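Local coordinates for protein inorganic pyrophosphatase (PDB 6LL8) that probably catalyses the hydrolysis of diphosphate to two phosphates, in a pocket that holds several divalent metal ions, at residues S16-I21 with F48-F53; P33-R38 with A57-T62; I139-I144 with A166-A171; D182-K187 with Q217-D222. One frame throughout, in Å; residues are numbered along the deposited sequence. Where two conformers were deposited one is given.

Contact 1: residues S16-I21 with F48-F53; sequences SICGAI and FILEKF
Leu50, on helix 44-53, touches Ile17, Cys18 and Ile21, which line one side of helix 14-29. Followed outward from CB, its chain first turns beside the backbone N, with CG anti to the carbonyl carbon (chi1 -65°), and then forks toward the other helix. Branch CD1 comes to 4.0 Å from CG2 of Ile17, and these two side chains cross at about a right angle. Branch CD2 serves two neighbours: it meets CD1 of Ile21 tip to tip at 4.0 Å and lies 4.1 Å from SG of Cys18. One leucine fork thus touches residues on successive turns of the facing helix. Cys18 widens the patch, because its SG also approaches CG2 of Ile49 at 3.9 Å.

The segment axes come no closer than 11.3 Å and their directions differ by 40°; the contact is made by side-chain methyl groups and the cysteine sulfur. Around it, Ile139 of helix 134-147 lies against Cys18, and Pro58 against Ile17. At the start of the 16-21 segment, Ser16 hydrogen-bonds through OG to Asp73 and through N to Asp13, two ligands of the magnesium ions. The contact itself has no hydrogen bond or charge pair. Methyl groups and a sulfur atom supply dispersion and hydrophobic burial, forces without the directionality of a hydrogen bond.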
loop_
_atom_site.group_PDB
_atom_site.type_symbol
_atom_site.label_atom_id
_atom_site.label_comp_id
_atom_site.label_asym_id
_atom_site.label_seq_id
_atom_site.Cartn_x
_atom_site.Cartn_y
_atom_site.Cartn_z
ATOM N N SER A 16 -2.266 0.475 -5.523
ATOM C CA SER A 16 -3.733 0.465 -5.547
ATOM C C SER A 16 -4.276 1.286 -6.714
ATOM O O SER A 16 -5.310 0.911 -7.279
ATOM C CB SER A 16 -4.298 0.963 -4.232
ATOM O OG SER A 16 -4.353 -0.047 -3.239
ATOM N N ILE A 17 -3.700 2.435 -7.008
ATOM C CA ILE A 17 -4.198 3.314 -8.092
ATOM C C ILE A 17 -3.806 2.726 -9.432
ATOM O O ILE A 17 -4.642 2.548 -10.338
ATOM C CB ILE A 17 -3.684 4.747 -7.913
ATOM C CG1 ILE A 17 -4.234 5.353 -6.626
ATOM C CG2 ILE A 17 -3.974 5.579 -9.140
ATOM C CD1 ILE A 17 -5.739 5.530 -6.560
ATOM N N CYS A 18 -2.522 2.477 -9.615
ATOM C CA CYS A 18 -2.010 1.989 -10.907
ATOM C C CYS A 18 -2.560 0.615 -11.200
ATOM O O CYS A 18 -2.841 0.297 -12.358
ATOM C CB CYS A 18 -0.488 2.009 -10.925
ATOM S SG CYS A 18 0.189 3.694 -10.728
ATOM N N GLY A 19 -2.662 -0.213 -10.170
ATOM C CA GLY A 19 -3.250 -1.537 -10.376
ATOM C C GLY A 19 -4.704 -1.497 -10.766
ATOM O O GLY A 19 -5.142 -2.280 -11.618
ATOM N N ALA A 20 -5.473 -0.580 -10.202
ATOM C CA ALA A 20 -6.886 -0.441 -10.628
ATOM C C ALA A 20 -6.945 -0.055 -12.113
ATOM O O ALA A 20 -7.757 -0.619 -12.862
ATOM C CB ALA A 20 -7.593 0.555 -9.770
ATOM N N ILE A 21 -6.119 0.883 -12.532
ATOM C CA ILE A 21 -6.089 1.319 -13.953
ATOM C C ILE A 21 -5.677 0.130 -14.814
ATOM O O ILE A 21 -6.308 -0.150 -15.844
ATOM C CB ILE A 21 -5.129 2.498 -14.130
ATOM C CG1 ILE A 21 -5.649 3.737 -13.406
ATOM C CG2 ILE A 21 -4.919 2.781 -15.611
ATOM C CD1 ILE A 21 -4.669 4.887 -13.345
ATOM N N PHE A 48 2.701 12.040 -9.302
ATOM C CA PHE A 48 3.919 12.097 -10.121
ATOM C C PHE A 48 3.899 11.011 -11.170
ATOM O O PHE A 48 4.202 11.246 -12.357
ATOM C CB PHE A 48 5.131 12.019 -9.195
ATOM C CG PHE A 48 6.467 11.931 -9.884
ATOM C CD1 PHE A 48 7.140 13.080 -10.212
ATOM C CD2 PHE A 48 7.050 10.708 -10.199
ATOM C CE1 PHE A 48 8.362 13.027 -10.860
ATOM C CE2 PHE A 48 8.291 10.653 -10.835
ATOM C CZ PHE A 48 8.939 11.822 -11.138
ATOM N N ILE A 49 3.579 9.786 -10.759
ATOM C CA ILE A 49 3.574 8.636 -11.707
ATOM C C ILE A 49 2.520 8.870 -12.804
ATOM O O ILE A 49 2.797 8.678 -13.997
ATOM C CB ILE A 49 3.305 7.341 -10.941
ATOM C CG1 ILE A 49 4.463 6.989 -9.991
ATOM C CG2 ILE A 49 3.003 6.197 -11.903
ATOM C CD1 ILE A 49 4.088 5.908 -8.987
ATOM N N LEU A 50 1.307 9.232 -12.394
ATOM C CA LEU A 50 0.230 9.385 -13.384
ATOM C C LEU A 50 0.558 10.532 -14.338
ATOM O O LEU A 50 0.280 10.422 -15.526
ATOM C CB LEU A 50 -1.133 9.587 -12.727
ATOM C CG LEU A 50 -1.667 8.415 -11.907
ATOM C CD1 LEU A 50 -3.158 8.597 -11.654
ATOM C CD2 LEU A 50 -1.411 7.042 -12.527
ATOM N N GLU A 51 1.127 11.620 -13.846
ATOM C CA GLU A 51 1.452 12.748 -14.728
ATOM C C GLU A 51 2.525 12.298 -15.718
ATOM O O GLU A 51 2.453 12.630 -16.927
ATOM C CB GLU A 51 1.882 13.966 -13.918
ATOM C CG GLU A 51 2.133 15.191 -14.801
ATOM C CD GLU A 51 3.390 15.282 -15.641
ATOM O OE1 GLU A 51 4.386 14.618 -15.346
ATOM O OE2 GLU A 51 3.344 16.091 -16.621
ATOM N N LYS A 52 3.499 11.524 -15.245
ATOM C CA LYS A 52 4.625 11.118 -16.109
ATOM C C LYS A 52 4.125 10.330 -17.314
ATOM O O LYS A 52 4.676 10.465 -18.404
ATOM C CB LYS A 52 5.617 10.288 -15.298
ATOM C CG LYS A 52 6.828 9.817 -16.063
ATOM C CD LYS A 52 7.801 9.129 -15.168
ATOM C CE LYS A 52 8.993 8.557 -15.903
ATOM N NZ LYS A 52 9.765 9.621 -16.576
ATOM N N PHE A 53 3.118 9.490 -17.125
ATOM C CA PHE A 53 2.626 8.582 -18.180
ATOM C C PHE A 53 1.273 9.003 -18.735
ATOM O O PHE A 53 0.733 8.281 -19.568
ATOM C CB PHE A 53 2.642 7.134 -17.674
ATOM C CG PHE A 53 4.040 6.610 -17.509
ATOM C CD1 PHE A 53 4.798 6.259 -18.610
ATOM C CD2 PHE A 53 4.609 6.572 -16.264
ATOM C CE1 PHE A 53 6.124 5.866 -18.446
ATOM C CE2 PHE A 53 5.924 6.166 -16.108
ATOM C CZ PHE A 53 6.670 5.804 -17.195
#

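Contact 2: residues P33-R38 with A57-T62; sequences PAIAAR and APEYKT
The beta-alpha-beta unit made of strand 34-38, helix 44-53 and strand 59-60 closes where Arg38 and Ala37 meet Tyr60 and Glu59 in parallel register. Ala37 and Glu59 share one face of the sheet, Arg38 and Tyr60 the other. Arg38 N donates to Glu59 O at 2.9 Å, and Lys61 N returns a bond to Arg38 O at 3.0 Å. One step earlier a water takes over: it donates to Ala36 O at 2.7 Å and accepts from Glu59 N at 3.0 Å.

The side chain of Arg38 adds a bond of its own to the backbone pairing. Its CG sits between the backbone N and the carbonyl carbon (chi1 62°), and the chain then runs extended to NE, which donates to Pro58 O at 2.8 Å with an N-H...O angle of 145°. Tyr60 CB rests 3.9 Å above the centre of one guanidinium face, while at the guanidinium edge, in plane, NH2 gives a hydrogen bond to a second water that also donates to Ala57 O. NH1 turns to Glu41 in a salt bridge. An alanine in place of Arg38 would probably leave Pro58 O without its side-chain donor and Glu41 without its charge mate, although the two backbone bonds could remain. Pro58 CB packs on Ala36 CB at 4.0 Å, and Ile17 and Ile21 of helix 14-29 touch the proline too. Strand 59-60, outermost in its sheet within this chain, thus pairs in parallel with strand 34-38 after a helical crossover, as in the beta-alpha-beta units of parallel alpha/beta sheets.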
loop_
_atom_site.group_PDB
_atom_site.type_symbol
_atom_site.label_atom_id
_atom_site.label_comp_id
_atom_site.label_asym_id
_atom_site.label_seq_id
_atom_site.Cartn_x
_atom_site.Cartn_y
_atom_site.Cartn_z
ATOM N N PRO A 33 -16.676 -5.667 -18.897
ATOM C CA PRO A 33 -16.729 -4.233 -18.633
ATOM C C PRO A 33 -16.252 -3.884 -17.223
ATOM O O PRO A 33 -16.728 -4.452 -16.237
ATOM C CB PRO A 33 -18.198 -3.897 -18.871
ATOM C CG PRO A 33 -18.557 -4.842 -19.986
ATOM C CD PRO A 33 -17.869 -6.125 -19.631
ATOM N N ALA A 34 -15.375 -2.892 -17.153
ATOM C CA ALA A 34 -14.712 -2.521 -15.896
ATOM C C ALA A 34 -14.461 -1.026 -15.842
ATOM O O ALA A 34 -14.202 -0.388 -16.885
ATOM C CB ALA A 34 -13.417 -3.283 -15.724
ATOM N N ILE A 35 -14.449 -0.486 -14.648
ATOM C CA ILE A 35 -14.133 0.927 -14.350
ATOM C C ILE A 35 -13.130 0.916 -13.199
ATOM O O ILE A 35 -13.407 0.346 -12.147
ATOM C CB ILE A 35 -15.390 1.720 -13.973
ATOM C CG1 ILE A 35 -16.386 1.733 -15.128
ATOM C CG2 ILE A 35 -15.017 3.128 -13.541
ATOM C CD1 ILE A 35 -17.758 2.181 -14.734
ATOM N N ALA A 36 -12.009 1.607 -13.359
ATOM C CA ALA A 36 -11.056 1.844 -12.264
ATOM C C ALA A 36 -11.594 2.894 -11.307
ATOM O O ALA A 36 -12.141 3.924 -11.745
ATOM C CB ALA A 36 -9.727 2.276 -12.793
ATOM N N ALA A 37 -11.441 2.685 -10.020
ATOM C CA ALA A 37 -11.907 3.644 -9.029
ATOM C C ALA A 37 -10.883 3.781 -7.913
ATOM O O ALA A 37 -9.927 2.996 -7.807
ATOM C CB ALA A 37 -13.267 3.271 -8.510
ATOM N N ARG A 38 -11.119 4.762 -7.064
ATOM C CA ARG A 38 -10.282 5.032 -5.895
ATOM C C ARG A 38 -11.151 5.459 -4.711
ATOM O O ARG A 38 -12.179 6.115 -4.904
ATOM C CB ARG A 38 -9.223 6.085 -6.172
ATOM C CG ARG A 38 -9.762 7.455 -6.547
ATOM C CD ARG A 38 -8.661 8.384 -7.022
ATOM N NE ARG A 38 -9.211 9.581 -7.626
ATOM C CZ ARG A 38 -9.444 10.737 -7.033
ATOM N NH1 ARG A 38 -9.142 10.938 -5.772
ATOM N NH2 ARG A 38 -9.946 11.721 -7.755
ATOM N N ALA A 57 -6.513 10.625 -12.737
ATOM C CA ALA A 57 -6.846 9.822 -11.549
ATOM C C ALA A 57 -8.124 9.073 -11.846
ATOM O O ALA A 57 -9.077 9.637 -12.403
ATOM C CB ALA A 57 -7.007 10.708 -10.345
ATOM N N PRO A 58 -8.249 7.839 -11.358
ATOM C CA PRO A 58 -9.488 7.098 -11.487
ATOM C C PRO A 58 -10.648 7.792 -10.772
ATOM O O PRO A 58 -10.454 8.607 -9.922
ATOM C CB PRO A 58 -9.182 5.758 -10.826
ATOM C CG PRO A 58 -7.717 5.617 -10.747
ATOM C CD PRO A 58 -7.167 7.016 -10.786
ATOM N N GLU A 59 -11.854 7.367 -11.116
ATOM C CA GLU A 59 -13.074 7.889 -10.475
ATOM C C GLU A 59 -12.998 7.741 -8.962
ATOM O O GLU A 59 -12.783 6.640 -8.443
ATOM C CB GLU A 59 -14.251 7.083 -11.027
ATOM C CG GLU A 59 -15.584 7.524 -10.426
ATOM C CD GLU A 59 -16.782 6.738 -10.927
ATOM O OE1 GLU A 59 -16.703 6.141 -12.002
ATOM O OE2 GLU A 59 -17.802 6.804 -10.221
ATOM N N TYR A 60 -13.279 8.816 -8.263
ATOM C CA TYR A 60 -13.405 8.787 -6.794
ATOM C C TYR A 60 -14.803 8.302 -6.449
ATOM O O TYR A 60 -15.790 8.925 -6.849
ATOM C CB TYR A 60 -13.206 10.166 -6.178
ATOM C CG TYR A 60 -13.523 10.250 -4.709
ATOM C CD1 TYR A 60 -12.659 9.707 -3.775
ATOM C CD2 TYR A 60 -14.638 10.925 -4.244
ATOM C CE1 TYR A 60 -12.918 9.794 -2.420
ATOM C CE2 TYR A 60 -14.904 11.033 -2.892
ATOM C CZ TYR A 60 -14.042 10.458 -1.978
ATOM O OH TYR A 60 -14.284 10.566 -0.642
ATOM N N LYS A 61 -14.894 7.191 -5.759
ATOM C CA LYS A 61 -16.171 6.538 -5.485
ATOM C C LYS A 61 -16.058 5.826 -4.159
ATOM O O LYS A 61 -15.086 5.092 -3.953
ATOM C CB LYS A 61 -16.535 5.567 -6.601
ATOM C CG LYS A 61 -17.842 4.832 -6.392
ATOM C CD LYS A 61 -18.267 4.044 -7.588
ATOM C CE LYS A 61 -19.534 3.242 -7.388
ATOM N NZ LYS A 61 -20.680 4.085 -7.006
ATOM N N THR A 62 -17.007 6.062 -3.259
ATOM C CA THR A 62 -16.931 5.495 -1.897
ATOM C C THR A 62 -18.054 4.494 -1.610
ATOM O O THR A 62 -17.875 3.707 -0.653
ATOM C CB THR A 62 -16.832 6.591 -0.853
ATOM O OG1 THR A 62 -17.929 7.472 -0.994
ATOM C CG2 THR A 62 -15.535 7.343 -0.988
HETATM O O HOH W 1 -12.069 5.788 -13.663
HETATM O O HOH W 2 -10.588 11.544 -10.617
#

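Contact 3: residues I139-I144 with A166-A171; sequences IMMCAI and ALAEIA
Leu167 and Met141 form the close centre of this helix pair, their CA atoms only 5.7 Å apart. The segments of helices 134-147 and 158-171 run roughly antiparallel, at 145° between directions, and their axes approach to 8.9 Å. Leu167 does most of the touching. Its CD1 faces CD1 of Ile144 at 3.7 Å, the two side chains crossing at about a right angle, and the same methyl lies 3.8 Å from CB of Met140. Nearer the backbone, Leu167 CB meets Met141 CB at 4.0 Å.

Met141 sends its thioether past the leucine to the next residue. With CG anti to the backbone N (chi1 -180°) the chain leads on to SD, which settles 3.7 Å from Ala168 CB and equally near Ala168 CA. Phe176 of helix 176-187 touches both Met141 and Ala168, and Asn118 and Lys122 of helix 117-128 lie against Met140.

The packing thins toward the end of the second segment. Ala171 CB points toward the facing helix but comes no nearer than 5.1 Å, to Met141 SD, and Glu169 and Ile170, on the outer side of helix 158-171, are exposed to solvent. The buried part is wholly apolar across the interface, with no hydrogen bond between the segments. Backbone bonds stay inside each helix, as from Ile144 N to Met140 O and from Ala171 N to Leu167 O, so that across the interface sulfur, methyl and methylene groups are held by dispersion and by exclusion of water.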
loop_
_atom_site.group_PDB
_atom_site.type_symbol
_atom_site.label_atom_id
_atom_site.label_comp_id
_atom_site.label_asym_id
_atom_site.label_seq_id
_atom_site.Cartn_x
_atom_site.Cartn_y
_atom_site.Cartn_z
ATOM N N ILE A 139 3.196 2.835 -15.715
ATOM C CA ILE A 139 2.648 3.018 -14.357
ATOM C C ILE A 139 2.777 1.703 -13.589
ATOM O O ILE A 139 2.999 1.747 -12.363
ATOM C CB ILE A 139 1.240 3.620 -14.353
ATOM C CG1 ILE A 139 0.161 2.685 -14.897
ATOM C CG2 ILE A 139 1.244 4.969 -15.049
ATOM C CD1 ILE A 139 -1.242 3.212 -14.718
ATOM N N MET A 140 2.631 0.556 -14.226
ATOM C CA MET A 140 2.822 -0.728 -13.541
ATOM C C MET A 140 4.263 -0.859 -13.046
ATOM O O MET A 140 4.515 -1.268 -11.912
ATOM C CB MET A 140 2.466 -1.881 -14.469
ATOM C CG MET A 140 0.984 -1.984 -14.833
ATOM S SD MET A 140 0.635 -3.318 -15.978
ATOM C CE MET A 140 0.899 -4.738 -14.930
ATOM N N MET A 141 5.197 -0.497 -13.911
ATOM C CA MET A 141 6.623 -0.512 -13.564
ATOM C C MET A 141 6.868 0.355 -12.332
ATOM O O MET A 141 7.559 -0.064 -11.390
ATOM C CB MET A 141 7.408 -0.001 -14.760
ATOM C CG MET A 141 8.919 0.031 -14.550
ATOM S SD MET A 141 9.781 1.231 -15.588
ATOM C CE MET A 141 9.178 2.738 -14.842
ATOM N N CYS A 142 6.321 1.565 -12.350
ATOM C CA CYS A 142 6.514 2.489 -11.213
ATOM C C CYS A 142 5.924 1.879 -9.948
ATOM O O CYS A 142 6.534 1.983 -8.862
ATOM C CB CYS A 142 5.893 3.844 -11.477
ATOM S SG CYS A 142 6.768 4.829 -12.695
ATOM N N ALA A 143 4.728 1.316 -10.029
ATOM C CA ALA A 143 4.124 0.724 -8.829
ATOM C C ALA A 143 5.026 -0.350 -8.228
ATOM O O ALA A 143 5.183 -0.409 -6.990
ATOM C CB ALA A 143 2.776 0.143 -9.149
ATOM N N ILE A 144 5.643 -1.187 -9.059
ATOM C CA ILE A 144 6.475 -2.286 -8.535
ATOM C C ILE A 144 7.748 -1.698 -7.930
ATOM O O ILE A 144 8.196 -2.167 -6.881
ATOM C CB ILE A 144 6.761 -3.326 -9.630
ATOM C CG1 ILE A 144 5.480 -3.920 -10.224
ATOM C CG2 ILE A 144 7.661 -4.423 -9.061
ATOM C CD1 ILE A 144 5.676 -4.606 -11.535
ATOM N N ALA A 166 10.774 -6.290 -17.866
ATOM C CA ALA A 166 9.911 -6.474 -19.056
ATOM C C ALA A 166 9.061 -5.221 -19.284
ATOM O O ALA A 166 8.919 -4.738 -20.413
ATOM C CB ALA A 166 9.030 -7.672 -18.879
ATOM N N LEU A 167 8.484 -4.682 -18.201
ATOM C CA LEU A 167 7.634 -3.488 -18.330
ATOM C C LEU A 167 8.438 -2.257 -18.730
ATOM O O LEU A 167 7.920 -1.430 -19.495
ATOM C CB LEU A 167 6.871 -3.235 -17.029
ATOM C CG LEU A 167 5.851 -4.294 -16.666
ATOM C CD1 LEU A 167 5.418 -4.105 -15.213
ATOM C CD2 LEU A 167 4.637 -4.260 -17.574
ATOM N N ALA A 168 9.642 -2.104 -18.199
ATOM C CA ALA A 168 10.488 -0.952 -18.544
ATOM C C ALA A 168 10.771 -0.980 -20.047
ATOM O O ALA A 168 10.723 0.069 -20.681
ATOM C CB ALA A 168 11.779 -0.968 -17.783
ATOM N N GLU A 169 11.025 -2.155 -20.611
ATOM C CA GLU A 169 11.284 -2.267 -22.078
ATOM C C GLU A 169 10.037 -1.828 -22.837
ATOM O O GLU A 169 10.133 -1.044 -23.770
ATOM C CB GLU A 169 11.716 -3.694 -22.413
ATOM C CG GLU A 169 12.014 -3.966 -23.876
ATOM C CD GLU A 169 12.517 -5.371 -24.165
ATOM O OE1 GLU A 169 11.720 -6.266 -24.045
ATOM O OE2 GLU A 169 13.698 -5.540 -24.548
ATOM N N ILE A 170 8.854 -2.288 -22.431
ATOM C CA ILE A 170 7.598 -1.916 -23.120
ATOM C C ILE A 170 7.358 -0.422 -23.006
ATOM O O ILE A 170 6.910 0.217 -23.951
ATOM C CB ILE A 170 6.425 -2.730 -22.558
ATOM C CG1 ILE A 170 6.597 -4.214 -22.850
ATOM C CG2 ILE A 170 5.107 -2.215 -23.093
ATOM C CD1 ILE A 170 5.716 -5.103 -22.016
ATOM N N ALA A 171 7.640 0.136 -21.819
ATOM C CA ALA A 171 7.385 1.555 -21.549
ATOM C C ALA A 171 8.427 2.460 -22.187
ATOM O O ALA A 171 8.218 3.671 -22.156
ATOM C CB ALA A 171 7.347 1.817 -20.065
#

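Contact 4: residues D182-K187 with Q217-D222; sequences DMFKVK and QLEVID
Glu219 joins strand 211-220 to helix 176-187 by gripping Lys187 and meeting Phe184. Its CG lies beside the backbone N (chi1 -63°), and the extended chain beyond runs alongside that of Lys187, both pointing the same way. Lys187 NZ reaches Glu219 OE1 at 2.7 Å on the syn side, 25° out of the carboxylate plane, in a salt bridge. Ser146 provides NZ with a second hydrogen-bond partner.

Phe184 approaches from another direction. Phe184 CE1 is 3.9 Å from Glu219 CD, and Glu219 CB lies in the ring plane at its edge, with ring and carboxylate planes 85° apart. The positive rim of the ring would thus tend to suit the acid. Ile221, just past the strand, packs on the same phenylalanine nearer its backbone: its CG1 lies 4.3 Å from Phe184 CB and its CD1 3.9 Å from Phe184 C. This isoleucine was modelled in two conformers, and the very close approach of its CD1 to Lys185 CG is doubtful. Backbones are tied by a water that donates to both Lys187 O and Glu219 O.

An alanine in place of Glu219 would probably leave the amino group of Lys187 without its close charge mate and freer to turn, while CB would still rest on the Phe184 edge. Since the Lys187 side chain lies about 4 Å from a bound magnesium ion, the ion pair probably fixes the position of a lysine close to the metal site.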
loop_
_atom_site.group_PDB
_atom_site.type_symbol
_atom_site.label_atom_id
_atom_site.label_comp_id
_atom_site.label_asym_id
_atom_site.label_seq_id
_atom_site.Cartn_x
_atom_site.Cartn_y
_atom_site.Cartn_z
ATOM N N ASP A 182 13.543 8.658 -8.171
ATOM C CA ASP A 182 12.714 9.870 -8.337
ATOM C C ASP A 182 11.492 9.769 -7.425
ATOM O O ASP A 182 11.089 10.748 -6.784
ATOM C CB ASP A 182 12.252 10.055 -9.767
ATOM C CG ASP A 182 13.302 10.545 -10.722
ATOM O OD1 ASP A 182 14.376 10.885 -10.258
ATOM O OD2 ASP A 182 13.022 10.460 -11.919
ATOM N N MET A 183 10.825 8.634 -7.440
ATOM C CA MET A 183 9.596 8.453 -6.636
ATOM C C MET A 183 9.888 8.654 -5.159
ATOM O O MET A 183 9.062 9.276 -4.449
ATOM C CB MET A 183 9.006 7.080 -6.883
ATOM C CG MET A 183 8.307 7.014 -8.264
ATOM S SD MET A 183 7.482 5.438 -8.521
ATOM C CE MET A 183 8.908 4.372 -8.674
ATOM N N PHE A 184 11.002 8.122 -4.678
ATOM C CA PHE A 184 11.358 8.304 -3.255
ATOM C C PHE A 184 11.829 9.719 -2.952
ATOM O O PHE A 184 11.607 10.179 -1.832
ATOM C CB PHE A 184 12.292 7.194 -2.781
ATOM C CG PHE A 184 11.556 5.886 -2.633
ATOM C CD1 PHE A 184 10.807 5.633 -1.499
ATOM C CD2 PHE A 184 11.530 4.964 -3.660
ATOM C CE1 PHE A 184 10.050 4.472 -1.406
ATOM C CE2 PHE A 184 10.790 3.806 -3.549
ATOM C CZ PHE A 184 10.029 3.566 -2.433
ATOM N N LYS A 185 12.388 10.421 -3.910
ATOM C CA LYS A 185 12.660 11.866 -3.715
ATOM C C LYS A 185 11.345 12.634 -3.597
ATOM O O LYS A 185 11.227 13.513 -2.764
ATOM C CB LYS A 185 13.519 12.407 -4.860
ATOM C CG LYS A 185 14.948 11.886 -4.859
ATOM C CD LYS A 185 15.739 12.494 -6.005
ATOM C CE LYS A 185 17.139 12.036 -6.119
ATOM N NZ LYS A 185 17.861 13.041 -6.949
ATOM N N VAL A 186 10.339 12.282 -4.382
ATOM C CA VAL A 186 9.001 12.898 -4.223
ATOM C C VAL A 186 8.450 12.577 -2.839
ATOM O O VAL A 186 7.955 13.494 -2.155
ATOM C CB VAL A 186 8.058 12.465 -5.335
ATOM C CG1 VAL A 186 6.635 12.936 -5.059
ATOM C CG2 VAL A 186 8.526 13.016 -6.679
ATOM N N LYS A 187 8.537 11.333 -2.397
ATOM C CA LYS A 187 8.017 10.942 -1.077
ATOM C C LYS A 187 8.717 11.721 0.027
ATOM O O LYS A 187 8.120 11.922 1.083
ATOM C CB LYS A 187 8.149 9.437 -0.822
ATOM C CG LYS A 187 7.169 8.558 -1.582
ATOM C CD LYS A 187 7.268 7.037 -1.216
ATOM C CE LYS A 187 5.989 6.181 -1.439
ATOM N NZ LYS A 187 6.140 4.673 -1.497
ATOM N N GLN A 217 3.058 4.849 7.640
ATOM C CA GLN A 217 4.452 4.732 7.189
ATOM C C GLN A 217 4.813 5.943 6.358
ATOM O O GLN A 217 3.997 6.399 5.549
ATOM C CB GLN A 217 4.659 3.444 6.405
ATOM C CG GLN A 217 6.125 3.254 5.992
ATOM C CD GLN A 217 6.456 1.879 5.482
ATOM O OE1 GLN A 217 5.619 1.235 4.856
ATOM N NE2 GLN A 217 7.650 1.388 5.766
ATOM N N LEU A 218 6.018 6.440 6.566
ATOM C CA LEU A 218 6.605 7.513 5.753
ATOM C C LEU A 218 7.983 7.050 5.311
ATOM O O LEU A 218 8.949 7.118 6.085
ATOM C CB LEU A 218 6.674 8.812 6.534
ATOM C CG LEU A 218 5.319 9.393 6.886
ATOM C CD1 LEU A 218 5.430 10.388 8.030
ATOM C CD2 LEU A 218 4.663 10.026 5.666
ATOM N N GLU A 219 8.092 6.613 4.072
ATOM C CA GLU A 219 9.362 6.213 3.457
ATOM C C GLU A 219 10.040 7.431 2.855
ATOM O O GLU A 219 9.429 8.175 2.080
ATOM C CB GLU A 219 9.122 5.214 2.326
ATOM C CG GLU A 219 8.505 3.882 2.723
ATOM C CD GLU A 219 7.825 3.253 1.514
ATOM O OE1 GLU A 219 6.936 3.934 0.924
ATOM O OE2 GLU A 219 8.201 2.163 1.132
ATOM N N VAL A 220 11.283 7.628 3.245
ATOM C CA VAL A 220 12.067 8.796 2.800
ATOM C C VAL A 220 13.506 8.373 2.564
ATOM O O VAL A 220 13.931 7.302 3.005
ATOM C CB VAL A 220 11.997 9.934 3.837
ATOM C CG1 VAL A 220 10.582 10.417 4.072
ATOM C CG2 VAL A 220 12.651 9.537 5.134
ATOM N N ILE A 221 14.272 9.247 1.944
ATOM C CA ILE A 221 15.711 9.007 1.671
ATOM C C ILE A 221 16.583 9.313 2.888
ATOM O O ILE A 221 17.665 8.739 2.976
ATOM C CB ILE A 221 16.122 9.840 0.461
ATOM C CG1 ILE A 221 15.503 9.242 -0.800
ATOM C CG2 ILE A 221 17.632 9.941 0.393
ATOM C CD1 ILE A 221 15.564 10.136 -1.988
ATOM N N ASP A 222 16.115 10.173 3.783
ATOM C CA ASP A 222 16.892 10.660 4.943
ATOM C C ASP A 222 15.956 10.978 6.101
ATOM O O ASP A 222 15.175 11.931 6.003
ATOM C CB ASP A 222 17.717 11.875 4.499
ATOM C CG ASP A 222 18.576 12.509 5.584
ATOM O OD1 ASP A 222 18.564 11.974 6.716
ATOM O OD2 ASP A 222 19.251 13.541 5.273
HETATM O O HOH W 3 7.110 9.560 2.875
#

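Contacts 1 and 2 lie within the DHH range, as does segment 139-144 of contact 3, while contact 4 falls in the DHHA2 range. Contacts 2 and 3 each lie on the same side of the chain's centre as contact 1. Contacts 1 and 2 interleave along the chain and touch through Ile17 and Pro58, their centres about 12 Å apart. Contact 3 follows in sequence, its centre about 11 Å from that of contact 1, joined by Ile139 and Cys142. Contact 4 comes last; Met183 reaches Ile49 and Cys142. Contacts 2 and 4, centres about 26 Å apart, do not touch. Helix 176-187, which touches helices 44-53 and 134-147 and meets strand 211-220, joins the two parts.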